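Local coordinates for pngf-ii (Elizabethkingia meningoseptica, PDB 4R4X), which probably hydrolyses the amide bond that joins N-linked glycans to asparagine in glycoproteins, acting as a peptide:N-glycosidase, at residues L95-K100 with N117-K122; A1-I6 with I24-S29; I111-T116 with L136-N141; F46-N51 with F63-N68. One frame throughout, in Å; residues are numbered along the deposited sequence.

Contact 1 (L95-K100 with N117-K122); sequences LGYNVK and NDLKVK
Asp118 reaches across to the backbone of Asn98, and this polar link shares the contact with an apolar one between Tyr97 and Leu119. Asn98 N donates to Asp118 OD2 over 2.9 Å at 159°, arriving from above the carboxylate, 46° out of its plane. Alongside this bond the Asn98 amide lies next to the acid, ND2 3.6 Å from OD2, the two flat groups turned 76° apart.

Water supplies a second polar link. The other carboxylate oxygen, Asp118 OD1, accepts a hydrogen bond from a water 2.6 Å away, and the same water accepts one from Asn117 N at 2.7 Å. Its remaining bond, to Asn98 O, is weak. Both carboxylate oxygens are thereby engaged. Thr116 OG1, bonded to Asn98 O and to Asp118 N, ties the two backbones together just before the turn.

The apolar part is a single pair. Leu119 meets one corner of the Tyr97 ring, CD2 lying 3.7 Å from CE1, and the two side chains run at about a right angle. Asp118 OD2 lies near the plane of that ring, at its edge.

Residues Asn117 to Lys120 form a type I beta turn, closed by a weak bond from Lys120 N to Asn117 O; Asn117 ND2 is held by Leu132 O. The contact thus sets the loop after strand 109-116 against the start of strand 97-106, its partner in an antiparallel pair, while Val151 of strand 144-154 touches both Tyr97 and Leu119.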
# COMPACT_ATOMS: atom_id res chain seq x y z
N LEU A 95 -20.48 -3.73 -44.92
CA LEU A 95 -19.94 -2.61 -45.70
C LEU A 95 -19.58 -2.99 -47.11
O LEU A 95 -18.60 -2.48 -47.68
CB LEU A 95 -18.72 -2.03 -45.00
CG LEU A 95 -19.00 -1.55 -43.57
CD1 LEU A 95 -17.70 -1.05 -42.98
CD2 LEU A 95 -20.09 -0.47 -43.49
N GLY A 96 -20.36 -3.89 -47.69
CA GLY A 96 -20.15 -4.31 -49.06
C GLY A 96 -19.13 -5.42 -49.26
O GLY A 96 -18.90 -5.82 -50.40
N TYR A 97 -18.52 -5.91 -48.17
CA TYR A 97 -17.53 -6.99 -48.20
C TYR A 97 -18.12 -8.35 -47.81
O TYR A 97 -18.85 -8.45 -46.83
CB TYR A 97 -16.34 -6.65 -47.27
CG TYR A 97 -15.64 -5.38 -47.67
CD1 TYR A 97 -14.85 -5.34 -48.82
CD2 TYR A 97 -15.81 -4.20 -46.96
CE1 TYR A 97 -14.22 -4.18 -49.22
CE2 TYR A 97 -15.18 -3.03 -47.36
CZ TYR A 97 -14.40 -3.03 -48.50
OH TYR A 97 -13.78 -1.89 -48.92
N ASN A 98 -17.77 -9.40 -48.55
CA ASN A 98 -18.23 -10.74 -48.19
C ASN A 98 -17.58 -11.22 -46.90
O ASN A 98 -16.37 -11.12 -46.76
CB ASN A 98 -17.91 -11.71 -49.30
CG ASN A 98 -18.68 -11.41 -50.57
OD1 ASN A 98 -19.88 -11.23 -50.54
ND2 ASN A 98 -17.97 -11.31 -51.67
N VAL A 99 -18.40 -11.73 -45.98
CA VAL A 99 -17.94 -12.19 -44.67
C VAL A 99 -18.42 -13.61 -44.38
O VAL A 99 -19.48 -14.04 -44.87
CB VAL A 99 -18.36 -11.25 -43.51
CG1 VAL A 99 -17.66 -9.89 -43.64
CG2 VAL A 99 -19.87 -11.05 -43.45
N LYS A 100 -17.60 -14.31 -43.60
CA LYS A 100 -17.90 -15.63 -43.04
C LYS A 100 -17.84 -15.48 -41.53
O LYS A 100 -17.10 -14.66 -41.00
CB LYS A 100 -16.85 -16.66 -43.47
CG LYS A 100 -16.92 -17.04 -44.93
CD LYS A 100 -15.75 -17.90 -45.39
CE LYS A 100 -15.67 -19.25 -44.70
NZ LYS A 100 -16.93 -20.05 -44.79
N ASN A 117 -12.04 -11.88 -46.66
CA ASN A 117 -10.75 -11.96 -47.34
C ASN A 117 -10.74 -11.23 -48.67
O ASN A 117 -9.79 -11.36 -49.44
CB ASN A 117 -10.32 -13.40 -47.47
CG ASN A 117 -9.73 -13.92 -46.17
OD1 ASN A 117 -8.68 -13.45 -45.73
ND2 ASN A 117 -10.40 -14.84 -45.55
N ASP A 118 -11.74 -10.37 -48.87
CA ASP A 118 -11.91 -9.63 -50.12
C ASP A 118 -10.71 -8.72 -50.44
O ASP A 118 -10.39 -8.51 -51.61
CB ASP A 118 -13.18 -8.77 -50.07
CG ASP A 118 -14.50 -9.59 -50.20
OD1 ASP A 118 -14.49 -10.83 -50.06
OD2 ASP A 118 -15.56 -8.96 -50.42
N LEU A 119 -10.07 -8.18 -49.42
CA LEU A 119 -9.03 -7.17 -49.61
C LEU A 119 -7.61 -7.71 -49.48
O LEU A 119 -6.66 -6.93 -49.54
CB LEU A 119 -9.21 -6.02 -48.60
CG LEU A 119 -10.49 -5.20 -48.68
CD1 LEU A 119 -10.63 -4.28 -47.49
CD2 LEU A 119 -10.57 -4.40 -49.97
N LYS A 120 -7.44 -9.02 -49.29
CA LYS A 120 -6.09 -9.62 -49.18
C LYS A 120 -5.24 -8.89 -48.11
O LYS A 120 -4.04 -8.66 -48.29
CB LYS A 120 -5.36 -9.64 -50.53
CG LYS A 120 -6.11 -10.39 -51.63
CD LYS A 120 -6.92 -9.44 -52.51
CE LYS A 120 -7.93 -10.18 -53.38
NZ LYS A 120 -7.26 -11.07 -54.38
N VAL A 121 -5.91 -8.52 -47.02
CA VAL A 121 -5.28 -8.03 -45.81
C VAL A 121 -6.04 -8.63 -44.64
O VAL A 121 -7.18 -9.12 -44.79
CB VAL A 121 -5.27 -6.50 -45.68
CG1 VAL A 121 -4.53 -5.84 -46.85
CG2 VAL A 121 -6.68 -5.95 -45.52
N LYS A 122 -5.39 -8.63 -43.48
CA LYS A 122 -5.98 -9.16 -42.26
C LYS A 122 -6.04 -8.05 -41.23
O LYS A 122 -5.45 -7.01 -41.41
CB LYS A 122 -5.16 -10.33 -41.75
CG LYS A 122 -5.22 -11.53 -42.69
CD LYS A 122 -4.40 -12.71 -42.22
CE LYS A 122 -4.58 -13.86 -43.21
NZ LYS A 122 -3.80 -15.05 -42.79
O HOH W 1 -13.91 -12.75 -48.47

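Contact 2 (A1-I6 with I24-S29); sequences AQTYEI and ISITNS
Thr3 and Ile26 meet methyl to methyl, CG2 against CG2 at 3.6 Å, with the two side chains crossing at a slant. The threonine methyl lies anti to its backbone N, and its hydroxyl is turned instead to Asn28, whose CB lies 3.4 Å from Thr3 OG1. Further along, Glu5 is extended (chi1 173°, chi2 154°) and passes Ile24 so that its CG comes 3.8 Å from Ile24 CG2; its carboxylate ends in a salt bridge with Lys40. Tyr4, Ile6, Ser25 and Thr27 project from the other face of the pair than Glu5 and Ile26. There Ile6 CD1 reaches diagonally to Thr27 CG2 at 3.9 Å, and Thr27 O lies near the plane of the Tyr4 ring, at its edge.

Regular antiparallel beta pairing sets the spacing of these side chains. Two hydrogen-bonded pairs, Tyr4 with Thr27 and Ile6 with Ser25, each make both bonds and flank the non-hydrogen-bonded pair Glu5 with Ile26; the Tyr4 N to Thr27 O bond measures 2.7 Å at 169°. Beyond the regular pairing, a water donates to Gln2 O and accepts a hydrogen bond from Ser29 N, extending the seam towards the N-terminus.

Strand 3-12 is flanked on its far edge by strand 144-154, and strand 23-27 by strand 31-36. Helix 37-40 touches Ile24, Leu157 packs on Ile26, and the loop bearing Leu119 and Val121 meets Tyr4 and Thr27.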
# COMPACT_ATOMS: atom_id res chain seq x y z
N ALA A 1 1.26 -2.87 -52.05
CA ALA A 1 0.53 -3.31 -50.84
C ALA A 1 -0.33 -2.17 -50.33
O ALA A 1 0.14 -1.33 -49.60
CB ALA A 1 1.52 -3.75 -49.77
N GLN A 2 -1.59 -2.12 -50.75
CA GLN A 2 -2.50 -1.07 -50.32
C GLN A 2 -2.75 -1.17 -48.82
O GLN A 2 -2.94 -2.27 -48.27
CB GLN A 2 -3.82 -1.17 -51.07
CG GLN A 2 -4.88 -0.17 -50.64
CD GLN A 2 -4.58 1.25 -51.10
OE1 GLN A 2 -4.40 1.47 -52.29
NE2 GLN A 2 -4.55 2.22 -50.17
N THR A 3 -2.75 -0.00 -48.18
CA THR A 3 -3.07 0.13 -46.77
C THR A 3 -4.50 0.57 -46.56
O THR A 3 -4.99 1.48 -47.25
CB THR A 3 -2.12 1.14 -46.11
OG1 THR A 3 -0.80 0.63 -46.21
CG2 THR A 3 -2.46 1.38 -44.65
N TYR A 4 -5.18 -0.05 -45.59
CA TYR A 4 -6.55 0.32 -45.25
C TYR A 4 -6.69 0.71 -43.79
O TYR A 4 -6.00 0.18 -42.94
CB TYR A 4 -7.51 -0.83 -45.52
CG TYR A 4 -7.53 -1.30 -46.94
CD1 TYR A 4 -6.65 -2.26 -47.37
CD2 TYR A 4 -8.44 -0.77 -47.86
CE1 TYR A 4 -6.65 -2.70 -48.68
CE2 TYR A 4 -8.44 -1.20 -49.18
CZ TYR A 4 -7.55 -2.16 -49.58
OH TYR A 4 -7.50 -2.62 -50.87
N GLU A 5 -7.62 1.60 -43.52
CA GLU A 5 -7.95 2.02 -42.17
C GLU A 5 -9.38 1.64 -41.90
O GLU A 5 -10.27 2.07 -42.62
CB GLU A 5 -7.79 3.53 -42.07
CG GLU A 5 -8.26 4.13 -40.76
CD GLU A 5 -7.53 5.44 -40.46
OE1 GLU A 5 -6.63 5.83 -41.26
OE2 GLU A 5 -7.84 6.07 -39.43
N ILE A 6 -9.59 0.81 -40.88
CA ILE A 6 -10.93 0.38 -40.50
C ILE A 6 -11.30 0.93 -39.14
O ILE A 6 -10.53 0.80 -38.17
CB ILE A 6 -11.04 -1.16 -40.46
CG1 ILE A 6 -10.57 -1.77 -41.80
CG2 ILE A 6 -12.48 -1.56 -40.13
CD1 ILE A 6 -9.09 -2.08 -41.86
N ILE A 24 -9.51 1.50 -33.98
CA ILE A 24 -9.04 1.64 -35.35
C ILE A 24 -7.99 0.58 -35.67
O ILE A 24 -7.06 0.37 -34.90
CB ILE A 24 -8.43 3.04 -35.61
CG1 ILE A 24 -9.43 4.14 -35.21
CG2 ILE A 24 -7.97 3.17 -37.06
CD1 ILE A 24 -8.90 5.56 -35.31
N SER A 25 -8.14 -0.07 -36.82
CA SER A 25 -7.11 -0.98 -37.34
C SER A 25 -6.56 -0.35 -38.60
O SER A 25 -7.34 0.10 -39.46
CB SER A 25 -7.70 -2.36 -37.63
OG SER A 25 -6.77 -3.25 -38.27
N ILE A 26 -5.24 -0.30 -38.72
CA ILE A 26 -4.59 0.10 -39.95
C ILE A 26 -3.76 -1.06 -40.46
O ILE A 26 -2.93 -1.60 -39.73
CB ILE A 26 -3.71 1.34 -39.76
CG1 ILE A 26 -4.57 2.50 -39.26
CG2 ILE A 26 -3.02 1.70 -41.07
CD1 ILE A 26 -3.77 3.73 -38.88
N THR A 27 -3.98 -1.45 -41.71
CA THR A 27 -3.43 -2.70 -42.16
C THR A 27 -3.08 -2.73 -43.63
O THR A 27 -3.75 -2.10 -44.45
CB THR A 27 -4.41 -3.84 -41.81
OG1 THR A 27 -3.77 -5.10 -42.01
CG2 THR A 27 -5.67 -3.77 -42.67
N ASN A 28 -2.00 -3.44 -43.95
CA ASN A 28 -1.66 -3.81 -45.31
C ASN A 28 -1.11 -5.23 -45.26
O ASN A 28 -1.09 -5.84 -44.19
CB ASN A 28 -0.67 -2.80 -45.94
CG ASN A 28 0.60 -2.58 -45.12
OD1 ASN A 28 1.05 -1.46 -44.89
ND2 ASN A 28 1.18 -3.64 -44.68
N SER A 29 -0.65 -5.77 -46.39
CA SER A 29 -0.22 -7.17 -46.42
C SER A 29 1.04 -7.46 -45.59
O SER A 29 1.32 -8.63 -45.35
CB SER A 29 -0.03 -7.65 -47.85
OG SER A 29 1.00 -6.93 -48.50
O HOH W 2 -1.77 -4.59 -48.76

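Contact 3 (I111-T116 with L136-N141); sequences IEVWYT and LKTVRN
The Arg140 guanidinium lies flat against Ile111, whose CG1 stands 4.0 Å above the centre of the guanidinium plane. The Arg140 chain is bent at chi3, where NE turns aside, and the two side chains point the same way. The Trp114 indole has Lys137 O at its edge, in the ring plane. Beside it the extended Lys137 chain runs in the same direction, its CG 4.1 Å from Trp114 CD1. Glu112 and Val139 also lie side by side, with OE1 at 3.6 Å from Val139 CG1, while Glu112 OE2 forms a salt bridge with Lys101 of the neighbouring strand.

Between the strands, Glu112 and Val139 exchange two backbone bonds, the Glu112 N to Val139 O one measuring 2.7 Å, and Trp114 N bonds to Lys137 O at 174°. At the next step the register slips. Trp114 O accepts Leu136 N at 2.8 Å and, weakly, Lys137 N at 3.4 Å.

Two residues thus face one, which defines a classic beta bulge; Leu136, its first residue, has the near-helical backbone (-106°/-11°) expected there. The bulge interrupts an otherwise regular antiparallel pairing of strands 109-116 and 134-140, consistent with the strongly curved antiparallel sheet of LolA/LolB-like proteins, to which this N-terminal region is probably related.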
# COMPACT_ATOMS: atom_id res chain seq x y z
N ILE A 111 -17.33 -15.91 -28.47
CA ILE A 111 -17.10 -14.77 -29.35
C ILE A 111 -17.28 -15.18 -30.81
O ILE A 111 -16.55 -16.04 -31.31
CB ILE A 111 -15.70 -14.15 -29.19
CG1 ILE A 111 -15.44 -13.77 -27.73
CG2 ILE A 111 -15.56 -12.94 -30.10
CD1 ILE A 111 -14.60 -14.79 -26.99
N GLU A 112 -18.26 -14.57 -31.46
CA GLU A 112 -18.48 -14.78 -32.89
C GLU A 112 -17.69 -13.73 -33.67
O GLU A 112 -17.74 -12.54 -33.35
CB GLU A 112 -19.96 -14.66 -33.22
CG GLU A 112 -20.88 -15.55 -32.39
CD GLU A 112 -22.33 -15.13 -32.55
OE1 GLU A 112 -22.84 -14.34 -31.72
OE2 GLU A 112 -22.95 -15.56 -33.54
N VAL A 113 -16.98 -14.19 -34.69
CA VAL A 113 -16.11 -13.36 -35.50
C VAL A 113 -16.54 -13.45 -36.98
O VAL A 113 -16.66 -14.54 -37.55
CB VAL A 113 -14.65 -13.79 -35.27
CG1 VAL A 113 -13.69 -13.01 -36.13
CG2 VAL A 113 -14.30 -13.61 -33.79
N TRP A 114 -16.83 -12.29 -37.57
CA TRP A 114 -17.17 -12.21 -38.97
C TRP A 114 -16.03 -11.53 -39.71
O TRP A 114 -15.65 -10.43 -39.34
CB TRP A 114 -18.40 -11.36 -39.15
CG TRP A 114 -19.64 -11.93 -38.65
CD1 TRP A 114 -20.14 -11.84 -37.40
CD2 TRP A 114 -20.60 -12.65 -39.43
NE1 TRP A 114 -21.37 -12.47 -37.34
CE2 TRP A 114 -21.67 -12.97 -38.57
CE3 TRP A 114 -20.66 -13.04 -40.76
CZ2 TRP A 114 -22.80 -13.67 -39.01
CZ3 TRP A 114 -21.80 -13.76 -41.20
CH2 TRP A 114 -22.84 -14.06 -40.32
N TYR A 115 -15.50 -12.19 -40.74
CA TYR A 115 -14.28 -11.72 -41.40
C TYR A 115 -14.38 -11.82 -42.90
O TYR A 115 -15.06 -12.71 -43.44
CB TYR A 115 -13.07 -12.51 -40.92
CG TYR A 115 -13.13 -14.01 -41.23
CD1 TYR A 115 -13.79 -14.89 -40.38
CD2 TYR A 115 -12.58 -14.53 -42.41
CE1 TYR A 115 -13.86 -16.25 -40.67
CE2 TYR A 115 -12.65 -15.88 -42.71
CZ TYR A 115 -13.29 -16.74 -41.84
OH TYR A 115 -13.37 -18.09 -42.12
N THR A 116 -13.69 -10.92 -43.59
CA THR A 116 -13.58 -10.96 -45.04
C THR A 116 -12.16 -11.22 -45.51
O THR A 116 -11.18 -10.81 -44.87
CB THR A 116 -14.04 -9.64 -45.71
OG1 THR A 116 -14.01 -9.79 -47.13
CG2 THR A 116 -13.16 -8.48 -45.33
N LEU A 136 -14.51 -7.83 -39.42
CA LEU A 136 -15.36 -6.64 -39.51
C LEU A 136 -16.44 -6.55 -38.43
O LEU A 136 -17.07 -5.51 -38.29
CB LEU A 136 -15.98 -6.54 -40.90
CG LEU A 136 -14.98 -6.36 -42.04
CD1 LEU A 136 -15.77 -6.30 -43.34
CD2 LEU A 136 -14.14 -5.09 -41.84
N LYS A 137 -16.64 -7.63 -37.68
CA LYS A 137 -17.60 -7.64 -36.60
C LYS A 137 -17.27 -8.76 -35.61
O LYS A 137 -16.97 -9.89 -36.02
CB LYS A 137 -19.00 -7.87 -37.14
CG LYS A 137 -20.10 -7.92 -36.09
CD LYS A 137 -21.46 -7.92 -36.79
CE LYS A 137 -22.57 -8.35 -35.86
NZ LYS A 137 -23.85 -8.44 -36.63
N THR A 138 -17.33 -8.43 -34.31
CA THR A 138 -17.26 -9.44 -33.24
C THR A 138 -18.48 -9.31 -32.35
O THR A 138 -18.99 -8.21 -32.13
CB THR A 138 -16.01 -9.28 -32.37
OG1 THR A 138 -16.07 -8.02 -31.69
CG2 THR A 138 -14.75 -9.35 -33.21
N VAL A 139 -18.96 -10.45 -31.86
CA VAL A 139 -20.09 -10.50 -30.95
C VAL A 139 -19.70 -11.37 -29.78
O VAL A 139 -19.35 -12.55 -29.95
CB VAL A 139 -21.35 -11.09 -31.60
CG1 VAL A 139 -22.54 -10.94 -30.65
CG2 VAL A 139 -21.63 -10.41 -32.93
N ARG A 140 -19.73 -10.76 -28.60
CA ARG A 140 -19.28 -11.41 -27.38
C ARG A 140 -20.52 -11.73 -26.55
O ARG A 140 -21.26 -10.82 -26.15
CB ARG A 140 -18.32 -10.50 -26.61
CG ARG A 140 -17.92 -11.00 -25.23
CD ARG A 140 -16.90 -10.08 -24.55
NE ARG A 140 -15.60 -10.15 -25.23
CZ ARG A 140 -14.58 -10.94 -24.88
NH1 ARG A 140 -14.66 -11.75 -23.81
NH2 ARG A 140 -13.46 -10.93 -25.60
N ASN A 141 -20.74 -13.02 -26.31
CA ASN A 141 -21.89 -13.51 -25.54
C ASN A 141 -23.21 -12.97 -26.04
O ASN A 141 -24.07 -12.59 -25.25
CB ASN A 141 -21.69 -13.19 -24.04
CG ASN A 141 -20.44 -13.85 -23.47
OD1 ASN A 141 -19.67 -13.23 -22.75
ND2 ASN A 141 -20.25 -15.11 -23.82
O HOH W 3 -21.59 -14.03 -29.03

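Contact 4 (F46-N51 with F63-N68); sequences FPFEVN and FAFLNN
Phe65 O is approached by three successive residues of the facing segment. Phe48 N donates a hydrogen bond to it over 3.2 Å, Pro47 CA makes a CA-H...O contact at the same length, and Phe46 presents the edge of its ring, CD1 at 3.3 Å. A cis peptide bond joins Phe46 to Pro47. In return Phe65 N bonds to Phe48 O at 2.8 Å and 173°, and Val50 and Phe63 form a second doubly bonded pair.

The Phe48 and Phe65 rings make an offset stack, centroids 4.5 Å apart and planes 18° from parallel. The Phe48 ring starts from a CG set between the backbone N and the carbonyl carbon (chi1 65°). Phe65 CB lies over the face of this ring, toward the rim, 3.6 Å from its centroid, a CH-pi contact. The overlap is tight: Phe48 CE1 is 3.2 Å from Phe65 CG. Phe46 lays one ring face on the peptide of Asn67, whose carbonyl carbon is 3.4 Å above the ring plane.

These strands form the hairpin 48-54/59-65, bordered by strand 31-36 beyond the first and strand 70-76 beyond the second. Helix 173-182 covers the Glu49 and Ala64 face, where Tyr176 OH bonds to Glu49 OE1. On the opposite face Phe163 meets Phe63 edge-to-face.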
# COMPACT_ATOMS: atom_id res chain seq x y z
N PHE A 46 -1.89 8.05 -20.05
CA PHE A 46 -1.00 6.93 -19.73
C PHE A 46 -1.56 6.13 -18.54
O PHE A 46 -2.19 6.70 -17.67
CB PHE A 46 0.38 7.41 -19.37
CG PHE A 46 1.03 8.24 -20.43
CD1 PHE A 46 1.46 7.66 -21.62
CD2 PHE A 46 1.25 9.60 -20.24
CE1 PHE A 46 2.07 8.42 -22.59
CE2 PHE A 46 1.86 10.36 -21.21
CZ PHE A 46 2.27 9.77 -22.39
N PRO A 47 -1.36 4.80 -18.52
CA PRO A 47 -0.74 3.98 -19.55
C PRO A 47 -1.74 3.63 -20.63
O PRO A 47 -2.91 3.48 -20.34
CB PRO A 47 -0.34 2.72 -18.79
CG PRO A 47 -1.40 2.57 -17.76
CD PRO A 47 -1.84 3.98 -17.39
N PHE A 48 -1.29 3.52 -21.88
CA PHE A 48 -2.12 3.02 -22.95
C PHE A 48 -1.32 2.04 -23.81
O PHE A 48 -0.10 2.02 -23.75
CB PHE A 48 -2.75 4.15 -23.78
CG PHE A 48 -1.77 5.01 -24.54
CD1 PHE A 48 -1.28 4.60 -25.75
CD2 PHE A 48 -1.41 6.26 -24.06
CE1 PHE A 48 -0.40 5.40 -26.46
CE2 PHE A 48 -0.52 7.06 -24.75
CZ PHE A 48 -0.03 6.64 -25.98
N GLU A 49 -2.04 1.20 -24.55
CA GLU A 49 -1.41 0.16 -25.35
C GLU A 49 -1.78 0.18 -26.81
O GLU A 49 -2.90 0.57 -27.20
CB GLU A 49 -1.74 -1.22 -24.80
CG GLU A 49 -1.10 -1.53 -23.47
CD GLU A 49 -1.56 -2.88 -22.97
OE1 GLU A 49 -0.91 -3.89 -23.35
OE2 GLU A 49 -2.57 -2.90 -22.24
N VAL A 50 -0.84 -0.28 -27.61
CA VAL A 50 -1.04 -0.49 -29.04
C VAL A 50 -0.54 -1.90 -29.38
O VAL A 50 0.37 -2.42 -28.74
CB VAL A 50 -0.22 0.61 -29.78
CG1 VAL A 50 0.29 0.17 -31.11
CG2 VAL A 50 -1.04 1.89 -29.87
N ASN A 51 -1.12 -2.50 -30.42
CA ASN A 51 -0.66 -3.79 -30.90
C ASN A 51 -0.19 -3.68 -32.37
O ASN A 51 -0.74 -2.93 -33.14
CB ASN A 51 -1.81 -4.78 -30.70
CG ASN A 51 -1.47 -6.18 -31.14
OD1 ASN A 51 -1.04 -7.00 -30.34
ND2 ASN A 51 -1.70 -6.46 -32.41
N PHE A 63 2.72 -3.00 -27.21
CA PHE A 63 3.47 -1.84 -26.75
C PHE A 63 2.66 -1.13 -25.69
O PHE A 63 1.48 -0.88 -25.91
CB PHE A 63 3.69 -0.84 -27.89
CG PHE A 63 4.44 -1.39 -29.05
CD1 PHE A 63 3.77 -2.05 -30.07
CD2 PHE A 63 5.82 -1.24 -29.15
CE1 PHE A 63 4.48 -2.54 -31.17
CE2 PHE A 63 6.53 -1.74 -30.23
CZ PHE A 63 5.85 -2.40 -31.25
N ALA A 64 3.30 -0.73 -24.61
CA ALA A 64 2.68 0.04 -23.55
C ALA A 64 3.39 1.38 -23.40
O ALA A 64 4.60 1.42 -23.20
CB ALA A 64 2.71 -0.73 -22.23
N PHE A 65 2.62 2.46 -23.50
CA PHE A 65 3.15 3.80 -23.39
C PHE A 65 2.94 4.20 -21.93
O PHE A 65 1.82 4.34 -21.50
CB PHE A 65 2.39 4.75 -24.32
CG PHE A 65 2.64 4.48 -25.79
CD1 PHE A 65 2.32 3.25 -26.36
CD2 PHE A 65 3.18 5.47 -26.60
CE1 PHE A 65 2.55 3.01 -27.71
CE2 PHE A 65 3.40 5.23 -27.96
CZ PHE A 65 3.09 3.99 -28.51
N LEU A 66 4.02 4.31 -21.18
CA LEU A 66 3.91 4.41 -19.71
C LEU A 66 3.89 5.84 -19.26
O LEU A 66 3.21 6.20 -18.27
CB LEU A 66 5.07 3.69 -19.04
CG LEU A 66 5.18 2.21 -19.43
CD1 LEU A 66 6.30 1.60 -18.62
CD2 LEU A 66 3.88 1.49 -19.19
N ASN A 67 4.66 6.65 -19.96
CA ASN A 67 4.71 8.08 -19.67
C ASN A 67 5.21 8.76 -20.94
O ASN A 67 5.30 8.09 -21.98
CB ASN A 67 5.58 8.34 -18.42
CG ASN A 67 6.96 7.71 -18.51
OD1 ASN A 67 7.31 6.80 -17.76
ND2 ASN A 67 7.76 8.21 -19.40
N ASN A 68 5.51 10.05 -20.89
CA ASN A 68 5.84 10.79 -22.11
C ASN A 68 7.10 10.31 -22.82
O ASN A 68 7.29 10.59 -24.01
CB ASN A 68 6.00 12.29 -21.81
CG ASN A 68 4.70 12.92 -21.39
OD1 ASN A 68 3.97 13.47 -22.21
ND2 ASN A 68 4.38 12.83 -20.10

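Overall arrangement
Contacts 1, 2 and 3 form a continuous cluster, whereas contact 4 stands apart, its centre 21 Å from that of contact 2 and their nearest atoms about 7 Å apart. Contacts 1 and 3 interlock along the chain, their segments alternating, and Tyr115 N and Lys100 O, 3.0 Å apart, form a probable hydrogen bond between them. Contacts 1 and 2 join through Lys122 O and Thr27 OG1, 2.6 Å apart, a probable hydrogen bond; contacts 2 and 3 meet where Ile6 CG2 lies 4.3 Å from Leu136 CD2. A zinc ion bound by Glu52 and Asp159 lies near two of them, about 6 Å from the Phe63 side chain of contact 4 and about 9 Å from that of Asn28 in contact 2.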